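Local coordinates for type II secretion pathway related protein (Escherichia coli, PDB 3SOL) that probably acts as the pilotin of a type II secretion system, the small lipoprotein partner that guides the secretin to the outer membrane, at residues 6-11 and 57-62; 15-20 and 83-88. One frame throughout, in Å; residues are numbered along the deposited sequence.

Contact 1 (6-11 and 57-62); sequences QLEQMA and RKHSDD
A histidine-carboxylate hydrogen bond joins His59 to Glu8 across two crossing helices of the all-helical pilotin fold, and its carboxylate end is unusual: His59 NE2 meets Glu8 OE2 from above the carboxylate plane, 57° out of it. On the histidine side the geometry is regular. The N-H of His59 NE2 is donated to Glu8 OE2 over 2.8 Å, with the oxygen close to the ring plane. The bond is nearly straight, at 162°. Carboxylate and ring planes are tilted 71° apart. Glu8 starts with its CB pointing away from 57-62; CG is anti to the backbone N, and a bend at chi2 turns CD back toward the ring. The axes of the two short segments approach to 8.8 Å. Their backbones are nearest at Ala11 and Ser60, whose CA atoms are 4.5 Å apart. There the small methyl of Ala11 points at the other helix and lies against the imidazole edge, in its plane. An alanine in place of His59 would remove the imidazole and would probably leave Glu8 OE2 without this N-H and a gap where the ring edge lay against Ala11 CB. Ile63 of helix 53-69 also touches Glu8 and Ala11. Ala11 CB sits 3.4 Å from His59 CD2.

Contact 2 (15-20 and 83-88); sequences SATRYL and RRLVPF
Leu20 and Leu85 run antiparallel alongside one another, whereas Phe88 is set roughly perpendicular to Thr17; both pairs lie in the buried core of this helical pilotin domain. Leu85 sits at a break in the chain: it is the first residue to leave helix 74-84 and takes the N-cap position of helix 86-93. From this corner its side chain points at helix 5-23, with CG anti to the carbonyl carbon (chi1 -72°), and CD1 makes most of the contacts. Leu85 CD1 meets Ala16 CB at 3.7 Å and, equally far away, Thr17 OG1. Leu85 CD1 and Leu20 CD1 are 3.4 Å apart, closer than a normal methyl–methyl contact. Phe88, one turn further on, presents the edge of its ring to Thr17, whose OG1 lies near the ring plane. The hydroxyl is hydrogen-bonded to the carbonyl O of Ile13, one turn back in its own helix, so this buried polar group is satisfied without a partner in 83-88. Ile35 of helix 32-45 touches both Thr17 and Phe88, and Phe81 packs on Ala16 and Leu20. Thr17 OG1 spans one ring bond, 3.5 Å from both CD2 and CE2 of Phe88.

Overall arrangement
From the N terminus, helix 5-23 supplies the first segment of both contacts. The chain then runs through helix 32-45 and returns with helix 53-69 to close contact 1 over 45 intervening residues. Helix 74-84 and the start of helix 86-93 follow, closing contact 2 over 62. Because 15-20 precedes 57-62 while 83-88 comes after it, the two closures cross. The centres of the two contacts lie about 13 Å apart. Contact 1 ties the N-terminal part of helix 5-23 to helix 53-69, and contact 2 ties its later turns to the junction between helix 74-84 and helix 86-93 and the first turn of the latter. Arg18 and Asp61 bridge the two sites with a salt bridge, and the Cys24–Cys78 disulfide links the region after helix 5-23 to helix 74-84.

Contact 1 (6-11 and 57-62)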
ATOM      1  N   GLN A   6       9.107  10.152   0.475  1.00 60.57           N
ATOM      2  CA  GLN A   6       8.816   9.172   1.516  1.00 58.34           C
ATOM      3  C   GLN A   6       7.304   8.915   1.545  1.00 54.94           C
ATOM      4  O   GLN A   6       6.860   7.770   1.679  1.00 51.43           O
ATOM      5  CB  GLN A   6       9.294   9.664   2.885  1.00 61.21           C
ATOM      6  CG  GLN A   6      10.822   9.770   3.045  1.00 65.31           C
ATOM      7  CD  GLN A   6      11.448  10.897   2.237  1.00 68.73           C
ATOM      8  OE1 GLN A   6      10.847  11.961   2.055  1.00 70.21           O
ATOM      9  NE2 GLN A   6      12.662  10.666   1.744  1.00 71.62           N
ATOM     10  N   LEU A   7       6.530   9.994   1.400  1.00 55.16           N
ATOM     11  CA  LEU A   7       5.070   9.921   1.310  1.00 52.99           C
ATOM     12  C   LEU A   7       4.648   9.192   0.038  1.00 50.74           C
ATOM     13  O   LEU A   7       3.761   8.328   0.076  1.00 47.89           O
ATOM     14  CB  LEU A   7       4.450  11.325   1.331  1.00 54.77           C
ATOM     15  CG  LEU A   7       2.929  11.447   1.202  1.00 53.14           C
ATOM     16  CD1 LEU A   7       2.209  10.529   2.168  1.00 50.93           C
ATOM     17  CD2 LEU A   7       2.495  12.874   1.432  1.00 56.09           C
ATOM     18  N   GLU A   8       5.276   9.551  -1.083  1.00 51.80           N
ATOM     19  CA  GLU A   8       5.037   8.870  -2.365  1.00 50.32           C
ATOM     20  C   GLU A   8       5.283   7.360  -2.249  1.00 47.30           C
ATOM     21  O   GLU A   8       4.466   6.552  -2.706  1.00 44.76           O
ATOM     22  CB  GLU A   8       5.923   9.470  -3.464  1.00 52.95           C
ATOM     23  CG  GLU A   8       5.484   9.102  -4.889  1.00 54.38           C
ATOM     24  CD  GLU A   8       4.291   9.936  -5.387  1.00 57.77           C
ATOM     25  OE1 GLU A   8       4.412  11.188  -5.446  1.00 62.27           O
ATOM     26  OE2 GLU A   8       3.243   9.330  -5.740  1.00 57.40           O
ATOM     27  N   GLN A   9       6.410   6.995  -1.642  1.00 47.89           N
ATOM     28  CA  GLN A   9       6.755   5.594  -1.375  1.00 46.13           C
ATOM     29  C   GLN A   9       5.702   4.902  -0.510  1.00 43.00           C
ATOM     30  O   GLN A   9       5.110   3.916  -0.925  1.00 40.85           O
ATOM     31  CB  GLN A   9       8.130   5.505  -0.690  1.00 48.75           C
ATOM     32  CG  GLN A   9       8.414   4.168   0.034  1.00 49.55           C
ATOM     33  CD  GLN A   9       9.907   3.928   0.295  1.00 53.77           C
ATOM     34  OE1 GLN A   9      10.693   4.871   0.418  1.00 57.17           O
ATOM     35  NE2 GLN A   9      10.294   2.652   0.370  1.00 54.67           N
ATOM     36  N   MET A  10       5.481   5.417   0.692  1.00 42.90           N
ATOM     37  CA  MET A  10       4.520   4.816   1.614  1.00 41.26           C
ATOM     38  C   MET A  10       3.127   4.719   0.999  1.00 37.64           C
ATOM     39  O   MET A  10       2.495   3.696   1.122  1.00 35.94           O
ATOM     40  CB  MET A  10       4.431   5.599   2.933  1.00 43.48           C
ATOM     41  CG  MET A  10       5.659   5.482   3.860  1.00 48.68           C
ATOM     42  SD  MET A  10       6.222   3.786   4.192  1.00 53.32           S
ATOM     43  CE  MET A  10       4.661   2.936   4.378  1.00 43.75           C
ATOM     44  N   ALA A  11       2.667   5.780   0.339  1.00 37.60           N
ATOM     45  CA  ALA A  11       1.338   5.794  -0.277  1.00 35.76           C
ATOM     46  C   ALA A  11       1.214   4.735  -1.373  1.00 33.76           C
ATOM     47  O   ALA A  11       0.177   4.104  -1.511  1.00 31.32           O
ATOM     48  CB  ALA A  11       1.011   7.165  -0.828  1.00 37.12           C
ATOM     49  N   ARG A  57      -3.020   7.992   3.626  1.00 37.07           N
ATOM     50  CA  ARG A  57      -4.337   7.534   3.172  1.00 36.56           C
ATOM     51  C   ARG A  57      -4.838   8.356   1.975  1.00 37.09           C
ATOM     52  O   ARG A  57      -5.271   7.779   0.972  1.00 35.13           O
ATOM     53  CB  ARG A  57      -5.360   7.580   4.319  1.00 37.94           C
ATOM     54  CG  ARG A  57      -6.715   6.932   3.991  1.00 39.44           C
ATOM     55  CD  ARG A  57      -7.838   7.441   4.904  1.00 45.69           C
ATOM     56  NE  ARG A  57      -8.124   8.862   4.664  1.00 50.77           N
ATOM     57  CZ  ARG A  57      -8.123   9.833   5.584  1.00 56.87           C
ATOM     58  NH1 ARG A  57      -7.874   9.586   6.872  1.00 58.72           N
ATOM     59  NH2 ARG A  57      -8.395  11.082   5.210  1.00 60.28           N
ATOM     60  N   LYS A  58      -4.759   9.687   2.059  1.00 39.43           N
ATOM     61  CA  LYS A  58      -5.284  10.559   0.996  1.00 40.95           C
ATOM     62  C   LYS A  58      -4.543  10.365  -0.329  1.00 39.95           C
ATOM     63  O   LYS A  58      -5.165  10.205  -1.395  1.00 39.49           O
ATOM     64  CB  LYS A  58      -5.237  12.029   1.427  1.00 44.51           C
ATOM     65  CG  LYS A  58      -6.304  12.384   2.460  1.00 47.99           C
ATOM     66  CD  LYS A  58      -6.135  13.794   3.013  1.00 53.67           C
ATOM     67  CE  LYS A  58      -6.977  13.995   4.277  1.00 56.87           C
ATOM     68  NZ  LYS A  58      -6.955  15.402   4.805  1.00 60.94           N
ATOM     69  N   HIS A  59      -3.214  10.337  -0.261  1.00 39.73           N
ATOM     70  CA  HIS A  59      -2.401  10.117  -1.455  1.00 39.33           C
ATOM     71  C   HIS A  59      -2.627   8.709  -2.016  1.00 35.72           C
ATOM     72  O   HIS A  59      -2.674   8.526  -3.226  1.00 34.12           O
ATOM     73  CB  HIS A  59      -0.909  10.321  -1.166  1.00 41.03           C
ATOM     74  CG  HIS A  59      -0.081  10.557  -2.399  1.00 45.00           C
ATOM     75  ND1 HIS A  59      -0.325  11.600  -3.270  1.00 51.59           N
ATOM     76  CD2 HIS A  59       0.999   9.904  -2.894  1.00 47.33           C
ATOM     77  CE1 HIS A  59       0.555  11.568  -4.256  1.00 51.72           C
ATOM     78  NE2 HIS A  59       1.372  10.552  -4.051  1.00 49.79           N
ATOM     79  N   SER A  60      -2.745   7.728  -1.129  1.00 33.63           N
ATOM     80  CA  SER A  60      -2.979   6.349  -1.540  1.00 31.46           C
ATOM     81  C   SER A  60      -4.281   6.241  -2.338  1.00 30.98           C
ATOM     82  O   SER A  60      -4.340   5.505  -3.337  1.00 28.87           O
ATOM     83  CB  SER A  60      -3.003   5.413  -0.328  1.00 30.17           C
ATOM     84  OG  SER A  60      -3.276   4.076  -0.728  1.00 31.69           O
ATOM     85  N   ASP A  61      -5.306   6.978  -1.904  1.00 32.43           N
ATOM     86  CA  ASP A  61      -6.598   7.047  -2.612  1.00 33.15           C
ATOM     87  C   ASP A  61      -6.419   7.527  -4.047  1.00 33.65           C
ATOM     88  O   ASP A  61      -7.005   6.977  -4.978  1.00 31.78           O
ATOM     89  CB  ASP A  61      -7.581   7.991  -1.902  1.00 35.80           C
ATOM     90  CG  ASP A  61      -8.096   7.439  -0.570  1.00 37.23           C
ATOM     91  OD1 ASP A  61      -7.917   6.231  -0.290  1.00 37.31           O
ATOM     92  OD2 ASP A  61      -8.698   8.230   0.193  1.00 41.13           O
ATOM     93  N   ASP A  62      -5.605   8.565  -4.217  1.00 35.55           N
ATOM     94  CA  ASP A  62      -5.375   9.156  -5.533  1.00 36.86           C
ATOM     95  C   ASP A  62      -4.577   8.227  -6.439  1.00 35.01           C
ATOM     96  O   ASP A  62      -4.881   8.099  -7.629  1.00 35.14           O
ATOM     97  CB  ASP A  62      -4.639  10.479  -5.382  1.00 40.15           C
ATOM     98  CG  ASP A  62      -5.498  11.564  -4.753  1.00 43.92           C
ATOM     99  OD1 ASP A  62      -6.750  11.481  -4.802  1.00 47.11           O
ATOM    100  OD2 ASP A  62      -4.904  12.515  -4.216  1.00 47.20           O
TER

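Contact 2 (15-20 and 83-88)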
ATOM      1  N   SER A  15      -1.510   1.760  -1.412  1.00 25.01           N
ATOM      2  CA  SER A  15      -2.484   1.651  -2.524  1.00 24.93           C
ATOM      3  C   SER A  15      -2.389   0.305  -3.232  1.00 22.71           C
ATOM      4  O   SER A  15      -3.399  -0.264  -3.624  1.00 21.33           O
ATOM      5  CB  SER A  15      -2.298   2.762  -3.554  1.00 26.17           C
ATOM      6  OG  SER A  15      -0.984   2.695  -4.062  1.00 32.53           O
ATOM      7  N   ALA A  16      -1.169  -0.195  -3.403  1.00 22.39           N
ATOM      8  CA  ALA A  16      -0.946  -1.511  -4.002  1.00 21.37           C
ATOM      9  C   ALA A  16      -1.547  -2.620  -3.129  1.00 19.92           C
ATOM     10  O   ALA A  16      -2.109  -3.597  -3.630  1.00 18.28           O
ATOM     11  CB  ALA A  16       0.573  -1.740  -4.217  1.00 22.66           C
ATOM     12  N   THR A  17      -1.447  -2.448  -1.810  1.00 20.70           N
ATOM     13  CA  THR A  17      -1.992  -3.409  -0.867  1.00 20.50           C
ATOM     14  C   THR A  17      -3.521  -3.381  -0.934  1.00 19.36           C
ATOM     15  O   THR A  17      -4.181  -4.428  -0.921  1.00 18.47           O
ATOM     16  CB  THR A  17      -1.463  -3.116   0.572  1.00 22.15           C
ATOM     17  OG1 THR A  17      -0.015  -3.157   0.548  1.00 24.56           O
ATOM     18  CG2 THR A  17      -1.960  -4.140   1.523  1.00 22.81           C
ATOM     19  N   ARG A  18      -4.094  -2.181  -1.043  1.00 19.74           N
ATOM     20  CA  ARG A  18      -5.545  -2.047  -1.293  1.00 19.51           C
ATOM     21  C   ARG A  18      -5.969  -2.717  -2.611  1.00 17.98           C
ATOM     22  O   ARG A  18      -7.000  -3.401  -2.698  1.00 17.33           O
ATOM     23  CB  ARG A  18      -5.947  -0.594  -1.289  1.00 21.09           C
ATOM     24  CG  ARG A  18      -7.379  -0.337  -1.640  1.00 24.54           C
ATOM     25  CD  ARG A  18      -7.596   1.181  -1.635  1.00 31.27           C
ATOM     26  NE  ARG A  18      -8.962   1.545  -1.959  1.00 36.28           N
ATOM     27  CZ  ARG A  18      -9.401   2.796  -2.096  1.00 41.70           C
ATOM     28  NH1 ARG A  18      -8.575   3.835  -1.956  1.00 43.88           N
ATOM     29  NH2 ARG A  18     -10.686   3.010  -2.362  1.00 45.38           N
ATOM     30  N   TYR A  19      -5.164  -2.532  -3.637  1.00 16.96           N
ATOM     31  CA  TYR A  19      -5.426  -3.179  -4.921  1.00 16.32           C
ATOM     32  C   TYR A  19      -5.434  -4.705  -4.779  1.00 14.67           C
ATOM     33  O   TYR A  19      -6.317  -5.360  -5.299  1.00 14.36           O
ATOM     34  CB  TYR A  19      -4.418  -2.721  -5.976  1.00 16.83           C
ATOM     35  CG  TYR A  19      -5.005  -2.642  -7.374  1.00 16.46           C
ATOM     36  CD1 TYR A  19      -5.434  -1.436  -7.883  1.00 19.10           C
ATOM     37  CD2 TYR A  19      -5.138  -3.772  -8.173  1.00 18.28           C
ATOM     38  CE1 TYR A  19      -5.973  -1.332  -9.152  1.00 19.34           C
ATOM     39  CE2 TYR A  19      -5.703  -3.683  -9.467  1.00 16.77           C
ATOM     40  CZ  TYR A  19      -6.106  -2.451  -9.933  1.00 18.97           C
ATOM     41  OH  TYR A  19      -6.647  -2.274 -11.181  1.00 18.42           O
ATOM     42  N   LEU A  20      -4.473  -5.260  -4.041  1.00 14.63           N
ATOM     43  CA  LEU A  20      -4.427  -6.704  -3.816  1.00 14.09           C
ATOM     44  C   LEU A  20      -5.670  -7.215  -3.110  1.00 14.35           C
ATOM     45  O   LEU A  20      -6.228  -8.261  -3.482  1.00 13.36           O
ATOM     46  CB  LEU A  20      -3.174  -7.085  -3.016  1.00 14.43           C
ATOM     47  CG  LEU A  20      -1.869  -7.081  -3.794  1.00 15.11           C
ATOM     48  CD1 LEU A  20      -0.730  -7.516  -2.868  1.00 16.01           C
ATOM     49  CD2 LEU A  20      -1.976  -8.010  -5.044  1.00 14.10           C
ATOM     50  N   ARG A  83       4.171 -10.207  -6.090  1.00 20.51           N
ATOM     51  CA  ARG A  83       5.616 -10.390  -6.024  1.00 23.53           C
ATOM     52  C   ARG A  83       6.314  -9.271  -5.252  1.00 24.97           C
ATOM     53  O   ARG A  83       7.152  -9.522  -4.366  1.00 26.10           O
ATOM     54  CB  ARG A  83       6.186 -10.495  -7.447  1.00 24.75           C
ATOM     55  CG  ARG A  83       7.673 -10.726  -7.491  1.00 30.88           C
ATOM     56  CD  ARG A  83       8.188 -10.747  -8.921  1.00 35.61           C
ATOM     57  NE  ARG A  83       9.641 -10.946  -8.958  1.00 42.55           N
ATOM     58  CZ  ARG A  83      10.264 -12.013  -9.466  1.00 46.61           C
ATOM     59  NH1 ARG A  83       9.581 -13.018 -10.015  1.00 48.29           N
ATOM     60  NH2 ARG A  83      11.591 -12.066  -9.445  1.00 50.12           N
ATOM     61  N   ARG A  84       5.985  -8.032  -5.593  1.00 24.92           N
ATOM     62  CA  ARG A  84       6.713  -6.875  -5.073  1.00 28.46           C
ATOM     63  C   ARG A  84       6.427  -6.559  -3.602  1.00 28.46           C
ATOM     64  O   ARG A  84       7.314  -6.063  -2.905  1.00 28.55           O
ATOM     65  CB  ARG A  84       6.402  -5.651  -5.928  1.00 29.44           C
ATOM     66  CG  ARG A  84       6.911  -5.804  -7.354  1.00 34.74           C
ATOM     67  CD  ARG A  84       8.031  -4.843  -7.688  1.00 44.07           C
ATOM     68  NE  ARG A  84       8.563  -5.060  -9.042  1.00 49.46           N
ATOM     69  CZ  ARG A  84       7.869  -4.884 -10.174  1.00 52.08           C
ATOM     70  NH1 ARG A  84       6.597  -4.477 -10.148  1.00 50.74           N
ATOM     71  NH2 ARG A  84       8.450  -5.118 -11.354  1.00 54.28           N
ATOM     72  N   LEU A  85       5.220  -6.866  -3.124  1.00 26.96           N
ATOM     73  CA  LEU A  85       4.820  -6.501  -1.757  1.00 28.44           C
ATOM     74  C   LEU A  85       5.233  -7.531  -0.682  1.00 30.14           C
ATOM     75  O   LEU A  85       4.892  -7.380   0.496  1.00 31.23           O
ATOM     76  CB  LEU A  85       3.316  -6.232  -1.699  1.00 26.86           C
ATOM     77  CG  LEU A  85       2.853  -4.935  -2.367  1.00 27.34           C
ATOM     78  CD1 LEU A  85       1.333  -4.857  -2.418  1.00 27.92           C
ATOM     79  CD2 LEU A  85       3.381  -3.754  -1.594  1.00 30.66           C
ATOM     80  N   VAL A  86       5.987  -8.550  -1.070  1.00 31.08           N
ATOM     81  CA  VAL A  86       6.338  -9.623  -0.151  1.00 32.90           C
ATOM     82  C   VAL A  86       6.929  -9.065   1.149  1.00 35.38           C
ATOM     83  O   VAL A  86       6.475  -9.433   2.234  1.00 36.14           O
ATOM     84  CB  VAL A  86       7.266 -10.691  -0.826  1.00 33.83           C
ATOM     85  CG1 VAL A  86       7.859 -11.634   0.206  1.00 36.34           C
ATOM     86  CG2 VAL A  86       6.487 -11.484  -1.875  1.00 32.29           C
ATOM     87  N   PRO A  87       7.920  -8.157   1.056  1.00 38.04           N
ATOM     88  CA  PRO A  87       8.456  -7.558   2.285  1.00 40.54           C
ATOM     89  C   PRO A  87       7.433  -6.811   3.165  1.00 40.37           C
ATOM     90  O   PRO A  87       7.384  -7.041   4.378  1.00 41.11           O
ATOM     91  CB  PRO A  87       9.528  -6.591   1.758  1.00 42.62           C
ATOM     92  CG  PRO A  87       9.944  -7.178   0.460  1.00 42.12           C
ATOM     93  CD  PRO A  87       8.692  -7.742  -0.131  1.00 38.34           C
ATOM     94  N   PHE A  88       6.640  -5.921   2.571  1.00 39.58           N
ATOM     95  CA  PHE A  88       5.632  -5.162   3.328  1.00 39.57           C
ATOM     96  C   PHE A  88       4.585  -6.085   3.947  1.00 38.95           C
ATOM     97  O   PHE A  88       4.204  -5.912   5.103  1.00 39.50           O
ATOM     98  CB  PHE A  88       4.947  -4.121   2.442  1.00 38.51           C
ATOM     99  CG  PHE A  88       3.963  -3.233   3.178  1.00 38.87           C
ATOM    100  CD1 PHE A  88       4.387  -2.405   4.216  1.00 40.72           C
ATOM    101  CD2 PHE A  88       2.623  -3.197   2.806  1.00 37.09           C
ATOM    102  CE1 PHE A  88       3.484  -1.572   4.897  1.00 40.80           C
ATOM    103  CE2 PHE A  88       1.714  -2.365   3.474  1.00 37.81           C
ATOM    104  CZ  PHE A  88       2.153  -1.550   4.527  1.00 40.08           C
TER